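Local coordinates for aryl acylamidase (bacterium CSBL00001, PDB 4YJI), which probably hydrolyses the amide bond of aryl acylamides and holds N-(4-hydroxyphenyl)acetamide in its pocket, at residues K84-A89 with G180-G185; T131-Y136 with G161-G166; Y136-T141 with D354-W359. The protein carries 1 engineered substitution. All coordinates share one frame; numbering follows the deposited sequence.

Interaction 1: K84-A89 with G180-G185; sequences KDLFAA and GGTDGG. With TYL (N-(4-hydroxyphenyl)acetamide (tylenol)), chain C.
With CG anti to the backbone N (chi1 178°) and every later torsion extended as well, Lys84 runs straight off the end of its strand and crosses Thr182 at a slant, where OG1 of Thr182 is set between its own backbone N and carbonyl carbon (chi1 68°). Lys84 NZ gives a hydrogen bond to Thr182 OG1 at 2.9 Å and a weak one to Thr182 O at 3.3 Å, so the hydroxyl is the firmer of two holds from one residue. The same NZ also bonds to Ser163 OG, its strongest partner, and to Ser164 OG. Nearer the root of the chain, Lys84 CB rests on Gly180 O at 3.7 Å. Thr182 OG1 also lies 3.4 Å from C3 of the phenolic ring of the ligand, while Leu86 brings its CD2 branch to that same C3 at 3.6 Å. Just beyond the strand, Gly184 N reaches TYL O at 2.7 Å (161° at the hydrogen), and Gly185 N bonds to that oxygen too, a little less straight. This pair of amides is consistent with the oxyanion hole of amidase signature enzymes, and the buried lysine with their Lys and cis-Ser pair; Ala187 occupies the place expected for the nucleophilic serine and is probably the engineered substitution.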
# COMPACT_ATOMS: atom_id res chain seq x y z
N LYS A 84 -9.54 -1.03 0.92
CA LYS A 84 -9.34 0.31 0.38
C LYS A 84 -10.43 0.72 -0.61
O LYS A 84 -10.82 -0.07 -1.47
CB LYS A 84 -7.98 0.37 -0.31
CG LYS A 84 -7.62 1.68 -0.98
CD LYS A 84 -6.23 1.55 -1.62
CE LYS A 84 -5.82 2.81 -2.34
NZ LYS A 84 -4.46 2.64 -2.95
N ASP A 85 -10.90 1.96 -0.50
CA ASP A 85 -11.91 2.49 -1.43
C ASP A 85 -11.27 3.03 -2.72
O ASP A 85 -11.32 4.22 -3.00
CB ASP A 85 -12.72 3.58 -0.73
CG ASP A 85 -13.82 4.15 -1.62
OD1 ASP A 85 -14.24 3.45 -2.58
OD2 ASP A 85 -14.26 5.30 -1.35
N LEU A 86 -10.66 2.14 -3.50
CA LEU A 86 -10.14 2.50 -4.81
C LEU A 86 -10.31 1.30 -5.73
O LEU A 86 -9.64 0.28 -5.57
CB LEU A 86 -8.66 2.92 -4.73
CG LEU A 86 -8.00 3.24 -6.07
CD1 LEU A 86 -8.78 4.31 -6.81
CD2 LEU A 86 -6.54 3.66 -5.88
N PHE A 87 -11.22 1.44 -6.70
CA PHE A 87 -11.70 0.32 -7.52
C PHE A 87 -12.14 -0.84 -6.62
O PHE A 87 -11.98 -2.01 -6.97
CB PHE A 87 -10.63 -0.14 -8.51
CG PHE A 87 -10.28 0.91 -9.54
CD1 PHE A 87 -11.15 1.20 -10.58
CD2 PHE A 87 -9.08 1.61 -9.45
CE1 PHE A 87 -10.83 2.16 -11.53
CE2 PHE A 87 -8.76 2.58 -10.40
CZ PHE A 87 -9.64 2.86 -11.44
N ALA A 88 -12.68 -0.50 -5.46
CA ALA A 88 -13.24 -1.47 -4.54
C ALA A 88 -14.36 -2.26 -5.20
O ALA A 88 -15.26 -1.67 -5.80
CB ALA A 88 -13.76 -0.78 -3.28
N ALA A 89 -14.31 -3.58 -5.09
CA ALA A 89 -15.45 -4.39 -5.50
C ALA A 89 -15.79 -5.39 -4.40
O ALA A 89 -15.00 -6.28 -4.08
CB ALA A 89 -15.18 -5.10 -6.81
N GLY A 180 -5.81 -3.60 3.93
CA GLY A 180 -5.47 -3.85 2.54
C GLY A 180 -5.13 -2.58 1.79
O GLY A 180 -5.78 -1.55 1.96
N GLY A 181 -4.10 -2.66 0.95
CA GLY A 181 -3.71 -1.55 0.10
C GLY A 181 -3.64 -2.01 -1.34
O GLY A 181 -3.61 -3.20 -1.63
N THR A 182 -3.65 -1.05 -2.26
CA THR A 182 -3.39 -1.35 -3.66
C THR A 182 -2.24 -0.45 -4.07
O THR A 182 -1.95 0.52 -3.37
CB THR A 182 -4.61 -1.12 -4.56
OG1 THR A 182 -4.90 0.28 -4.63
CG2 THR A 182 -5.83 -1.88 -4.01
N ASP A 183 -1.55 -0.77 -5.15
CA ASP A 183 -0.25 -0.15 -5.41
C ASP A 183 -0.02 -0.08 -6.92
O ASP A 183 0.13 -1.11 -7.58
CB ASP A 183 0.84 -0.97 -4.67
CG ASP A 183 2.22 -0.30 -4.64
OD1 ASP A 183 2.72 0.12 -5.70
OD2 ASP A 183 2.83 -0.23 -3.54
N GLY A 184 0.00 1.14 -7.46
CA GLY A 184 0.24 1.34 -8.88
C GLY A 184 1.47 2.22 -9.10
O GLY A 184 2.06 2.21 -10.19
N GLY A 185 1.85 2.95 -8.06
CA GLY A 185 3.05 3.79 -8.08
C GLY A 185 3.71 3.80 -6.72
O GLY A 185 4.64 4.58 -6.47
C1 TYL C . -2.53 4.04 -7.48
C2 TYL C . -2.93 2.90 -6.78
C3 TYL C . -3.75 1.98 -7.40
C4 TYL C . -4.18 2.20 -8.70
C5 TYL C . -3.78 3.34 -9.40
C6 TYL C . -2.96 4.27 -8.78
N TYL C . -1.70 5.00 -6.87
C TYL C . -0.49 4.70 -6.26
CM TYL C . 0.26 5.87 -5.65
O4 TYL C . -5.02 1.26 -9.34
O TYL C . -0.05 3.56 -6.23

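Interaction 2: T131-Y136 with G161-G166; sequences TNSPVY and GGSSGG. With TYL (N-(4-hydroxyphenyl)acetamide (tylenol)), chain C.
The glycine- and serine-rich turn typical of the amidase signature, with a cis peptide bond between Gly162 and Ser163, is backed here by the loop 131-136, chiefly where Pro134 and Ser133 lie against Ser163. Pro134 puts its ring carbon CD 3.4 Å from Ser163 CB, tighter than usual for two carbons, and CG follows at 3.6 Å. Ser163 OG sits between its own backbone N and carbonyl carbon (chi1 53°), which turns it from the proline to the ligand side, 3.4 Å from TYL N, where Lys84 also holds it, as expected for the cis-serine of this family. Ser163 O is met by the backbone of Ser133, whose CA makes a CH...O contact of 3.3 Å with 138° at the hydrogen. Ser133 OG donates to Pro134 O at 3.0 Å, only slightly tilted from the carbonyl plane, and also lies near Ser163 CB. Replacing Ser133 by an alanine removes OG, which would probably leave Pro134 O without this donor and open a small gap beside Ser163 CB. Further back, Gly166 N bonds weakly to Asn132 O (3.3 Å, 158°), and Thr131 CB packs on Gly166 C at 3.6 Å; any side chain at Gly166 would collide with Thr131 CB and Asn132 N. The contact thus sets the first turn of helix 165-172 against the end of strand 126-131, where Thr131 also touches Ala167 and Leu170 of the helix and Leu82 of the adjoining strand 80-84.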
# COMPACT_ATOMS: atom_id res chain seq x y z
N THR A 131 -11.44 2.17 3.58
CA THR A 131 -10.55 3.25 3.96
C THR A 131 -10.34 4.27 2.83
O THR A 131 -10.50 3.95 1.64
CB THR A 131 -9.17 2.70 4.39
OG1 THR A 131 -8.65 1.86 3.35
CG2 THR A 131 -9.31 1.87 5.68
N ASN A 132 -10.00 5.49 3.22
CA ASN A 132 -9.87 6.62 2.31
C ASN A 132 -8.68 6.53 1.35
O ASN A 132 -7.62 6.02 1.70
CB ASN A 132 -9.75 7.91 3.14
CG ASN A 132 -10.14 9.16 2.36
OD1 ASN A 132 -10.88 9.11 1.39
ND2 ASN A 132 -9.63 10.30 2.82
N SER A 133 -8.88 7.08 0.15
CA SER A 133 -7.89 7.15 -0.92
C SER A 133 -8.10 8.47 -1.69
O SER A 133 -9.22 8.99 -1.73
CB SER A 133 -8.03 5.94 -1.86
OG SER A 133 -7.40 6.17 -3.11
N PRO A 134 -7.04 9.02 -2.32
CA PRO A 134 -7.25 10.15 -3.22
C PRO A 134 -7.93 9.71 -4.51
O PRO A 134 -7.91 8.52 -4.83
CB PRO A 134 -5.84 10.64 -3.52
CG PRO A 134 -5.02 9.37 -3.44
CD PRO A 134 -5.62 8.64 -2.25
N VAL A 135 -8.50 10.66 -5.25
CA VAL A 135 -9.24 10.35 -6.48
C VAL A 135 -8.41 9.57 -7.49
O VAL A 135 -7.31 9.99 -7.86
CB VAL A 135 -9.76 11.65 -7.14
CG1 VAL A 135 -10.39 11.35 -8.50
CG2 VAL A 135 -10.75 12.36 -6.22
N TYR A 136 -8.94 8.42 -7.92
CA TYR A 136 -8.27 7.52 -8.87
C TYR A 136 -6.86 7.10 -8.45
O TYR A 136 -6.07 6.66 -9.28
CB TYR A 136 -8.22 8.16 -10.26
CG TYR A 136 -9.47 7.94 -11.08
CD1 TYR A 136 -9.82 6.66 -11.50
CD2 TYR A 136 -10.29 9.00 -11.46
CE1 TYR A 136 -10.96 6.43 -12.26
CE2 TYR A 136 -11.44 8.78 -12.22
CZ TYR A 136 -11.77 7.49 -12.62
OH TYR A 136 -12.90 7.24 -13.37
N GLY A 161 -0.02 10.01 3.91
CA GLY A 161 0.52 9.46 2.68
C GLY A 161 -0.60 8.78 1.92
O GLY A 161 -1.72 8.69 2.42
N GLY A 162 -0.31 8.28 0.73
CA GLY A 162 -1.34 7.67 -0.10
C GLY A 162 -0.74 6.85 -1.23
O GLY A 162 0.48 6.83 -1.39
N SER A 163 -1.58 6.18 -2.01
CA SER A 163 -3.03 6.36 -1.93
C SER A 163 -3.74 5.51 -0.86
O SER A 163 -4.91 5.74 -0.59
CB SER A 163 -3.66 6.08 -3.30
OG SER A 163 -3.27 4.83 -3.82
N SER A 164 -3.04 4.56 -0.23
CA SER A 164 -3.65 3.74 0.83
C SER A 164 -3.51 4.39 2.21
O SER A 164 -3.14 3.71 3.17
CB SER A 164 -3.02 2.34 0.89
OG SER A 164 -2.91 1.74 -0.38
N GLY A 165 -3.82 5.68 2.32
CA GLY A 165 -3.57 6.42 3.55
C GLY A 165 -4.47 6.02 4.71
O GLY A 165 -4.01 5.93 5.85
N GLY A 166 -5.75 5.79 4.42
CA GLY A 166 -6.67 5.32 5.44
C GLY A 166 -6.25 3.98 6.02
O GLY A 166 -6.33 3.77 7.23
C1 TYL C . -2.53 4.04 -7.48
C2 TYL C . -2.93 2.90 -6.78
C3 TYL C . -3.75 1.98 -7.40
C4 TYL C . -4.18 2.20 -8.70
C5 TYL C . -3.78 3.34 -9.40
C6 TYL C . -2.96 4.27 -8.78
N TYL C . -1.70 5.00 -6.87
C TYL C . -0.49 4.70 -6.26
CM TYL C . 0.26 5.87 -5.65
O4 TYL C . -5.02 1.26 -9.34
O TYL C . -0.05 3.56 -6.23

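Interaction 3: Y136-T141 with D354-W359; sequences YGFRGT and DALMKW. With TYL (N-(4-hydroxyphenyl)acetamide (tylenol)), chain C.
Phe138 meets Leu356 from its first side-chain carbon onward: CB lies 4.2 Å from Leu356 CD1, and the ring beyond it turns a face to the same methyl. A chi1 of -144°, well away from a staggered position, carries the ring to the helix. CD2 is the ring atom nearest Leu356 CD1, at 3.4 Å, with CG and CE2 following; the methyl stands over the face as a CH-pi contact, 3.8 Å from the centroid and 25° off the ring normal, displaced toward the CD2 side. On the far part of the ring, CE1 comes to Trp359 CD1 at 3.8 Å, and CZ lies near both CD1 and CB of Trp359. The phenyl and the five-membered ring of Trp359 lie within 24° of parallel, yet are offset so much that little of one ring covers the other. Phe138 is also the centre of an inverse gamma turn, closed by a weak bond from Arg139 N to Gly137 O. That carbonyl oxygen accepts a hydrogen bond from TYL N at 2.7 Å, so the turn presents its backbone to the pocket and its phenyl ring to helix 354-362. Gly137 itself leaves room for the ligand, since a CB there would clash with TYL C1. On one flank of the phenylalanine, the second methyl of Leu356, CD2, reaches Tyr136 CD2 at 4.0 Å, the two side chains crossing at about a right angle; the tyrosine hydroxyl is bonded to Ser333 of helix 315-339. Arg139 sends its guanidinium toward the helix, where NH2 comes within 4.2 Å of the Ala355 CB methyl, a loose van der Waals contact, while NH1 is hydrogen-bonded to Thr413 O. Helix 315-339 packs here too, Ile326 touching Phe138 and Cys323 touching Trp359.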
# COMPACT_ATOMS: atom_id res chain seq x y z
N TYR A 136 -8.94 8.42 -7.92
CA TYR A 136 -8.27 7.52 -8.87
C TYR A 136 -6.86 7.10 -8.45
O TYR A 136 -6.07 6.66 -9.28
CB TYR A 136 -8.22 8.16 -10.26
CG TYR A 136 -9.47 7.94 -11.08
CD1 TYR A 136 -9.82 6.66 -11.50
CD2 TYR A 136 -10.29 9.00 -11.46
CE1 TYR A 136 -10.96 6.43 -12.26
CE2 TYR A 136 -11.44 8.78 -12.22
CZ TYR A 136 -11.77 7.49 -12.62
OH TYR A 136 -12.90 7.24 -13.37
N GLY A 137 -6.56 7.23 -7.16
CA GLY A 137 -5.25 6.88 -6.63
C GLY A 137 -4.12 7.78 -7.13
O GLY A 137 -2.94 7.45 -6.98
N PHE A 138 -4.47 8.92 -7.71
CA PHE A 138 -3.50 9.64 -8.55
C PHE A 138 -2.64 10.65 -7.78
O PHE A 138 -2.48 11.79 -8.22
CB PHE A 138 -4.23 10.34 -9.71
CG PHE A 138 -3.44 10.35 -11.00
CD1 PHE A 138 -2.36 11.19 -11.16
CD2 PHE A 138 -3.80 9.54 -12.06
CE1 PHE A 138 -1.63 11.21 -12.34
CE2 PHE A 138 -3.09 9.56 -13.25
CZ PHE A 138 -1.99 10.39 -13.38
N ARG A 139 -2.07 10.22 -6.66
CA ARG A 139 -1.08 10.99 -5.90
C ARG A 139 -0.59 10.19 -4.70
O ARG A 139 -1.26 9.24 -4.26
CB ARG A 139 -1.64 12.34 -5.43
CG ARG A 139 -2.91 12.25 -4.62
CD ARG A 139 -3.48 13.64 -4.33
NE ARG A 139 -3.89 14.31 -5.57
CZ ARG A 139 -3.94 15.63 -5.73
NH1 ARG A 139 -3.60 16.45 -4.73
NH2 ARG A 139 -4.33 16.13 -6.90
N GLY A 140 0.56 10.59 -4.15
CA GLY A 140 1.17 9.93 -3.01
C GLY A 140 0.71 10.45 -1.65
O GLY A 140 1.30 10.13 -0.62
N THR A 141 -0.36 11.25 -1.67
CA THR A 141 -1.03 11.73 -0.47
C THR A 141 -2.47 11.25 -0.45
O THR A 141 -3.00 10.85 -1.48
CB THR A 141 -1.02 13.26 -0.40
OG1 THR A 141 -1.48 13.77 -1.66
CG2 THR A 141 0.38 13.77 -0.11
N ASP A 354 -7.68 19.29 -10.81
CA ASP A 354 -7.08 19.86 -12.01
C ASP A 354 -5.79 19.15 -12.42
O ASP A 354 -5.55 18.94 -13.60
CB ASP A 354 -6.80 21.35 -11.81
CG ASP A 354 -8.08 22.19 -11.73
OD1 ASP A 354 -9.15 21.69 -12.14
OD2 ASP A 354 -8.00 23.35 -11.25
N ALA A 355 -4.96 18.81 -11.44
CA ALA A 355 -3.69 18.14 -11.71
C ALA A 355 -3.90 16.80 -12.40
O ALA A 355 -3.09 16.36 -13.22
CB ALA A 355 -2.89 17.96 -10.42
N LEU A 356 -5.01 16.13 -12.07
CA LEU A 356 -5.35 14.87 -12.72
C LEU A 356 -5.90 15.12 -14.12
O LEU A 356 -5.54 14.42 -15.06
CB LEU A 356 -6.37 14.09 -11.87
CG LEU A 356 -7.01 12.84 -12.46
CD1 LEU A 356 -6.01 11.92 -13.13
CD2 LEU A 356 -7.74 12.10 -11.35
N MET A 357 -6.78 16.11 -14.25
CA MET A 357 -7.40 16.39 -15.55
C MET A 357 -6.34 16.77 -16.59
O MET A 357 -6.53 16.51 -17.77
CB MET A 357 -8.45 17.50 -15.43
CG MET A 357 -9.40 17.58 -16.62
SD MET A 357 -10.44 16.10 -16.84
CE MET A 357 -11.77 16.43 -15.68
N LYS A 358 -5.25 17.37 -16.14
CA LYS A 358 -4.12 17.65 -17.03
C LYS A 358 -3.67 16.38 -17.76
O LYS A 358 -3.47 16.38 -18.97
CB LYS A 358 -2.95 18.25 -16.25
CG LYS A 358 -1.67 18.34 -17.05
CD LYS A 358 -0.51 18.86 -16.21
CE LYS A 358 -0.14 17.89 -15.10
NZ LYS A 358 1.20 18.20 -14.52
N TRP A 359 -3.55 15.28 -17.02
CA TRP A 359 -3.09 14.03 -17.61
C TRP A 359 -4.20 13.33 -18.40
O TRP A 359 -3.94 12.68 -19.42
CB TRP A 359 -2.54 13.11 -16.52
CG TRP A 359 -1.27 13.64 -15.94
CD1 TRP A 359 -1.09 14.18 -14.70
CD2 TRP A 359 0.00 13.72 -16.61
NE1 TRP A 359 0.22 14.57 -14.55
CE2 TRP A 359 0.91 14.31 -15.70
CE3 TRP A 359 0.45 13.35 -17.88
CZ2 TRP A 359 2.25 14.52 -16.03
CZ3 TRP A 359 1.78 13.57 -18.20
CH2 TRP A 359 2.66 14.15 -17.28
C1 TYL C . -2.53 4.04 -7.48
C2 TYL C . -2.93 2.90 -6.78
C3 TYL C . -3.75 1.98 -7.40
C4 TYL C . -4.18 2.20 -8.70
C5 TYL C . -3.78 3.34 -9.40
C6 TYL C . -2.96 4.27 -8.78
N TYL C . -1.70 5.00 -6.87
C TYL C . -0.49 4.70 -6.26
CM TYL C . 0.26 5.87 -5.65
O4 TYL C . -5.02 1.26 -9.34
O TYL C . -0.05 3.56 -6.23

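All three contacts are buried and border the same ligand, but their chemistry changes outward. Interactions 1 and 2, whose centres lie about 8 Å apart, sit near the middle of the chain: interaction 1 turns on a lysine's hydrogen bonds, interaction 2 mostly on close packing against glycine and serine backbone with one weak hydrogen bond. Lys84 links them, its NZ probably hydrogen-bonded to Ser163 OG, and a probable hydrogen bond from Asp85 N to Thr131 O joins the chain just after strand 80-84 to the end of strand 126-131. Interaction 3, centred about 17 Å from the chain centre, depends on aromatic and aliphatic packing against a helix that also bears exposed residues. Interactions 2 and 3 share Tyr136, which makes contact across the segments only in interaction 3.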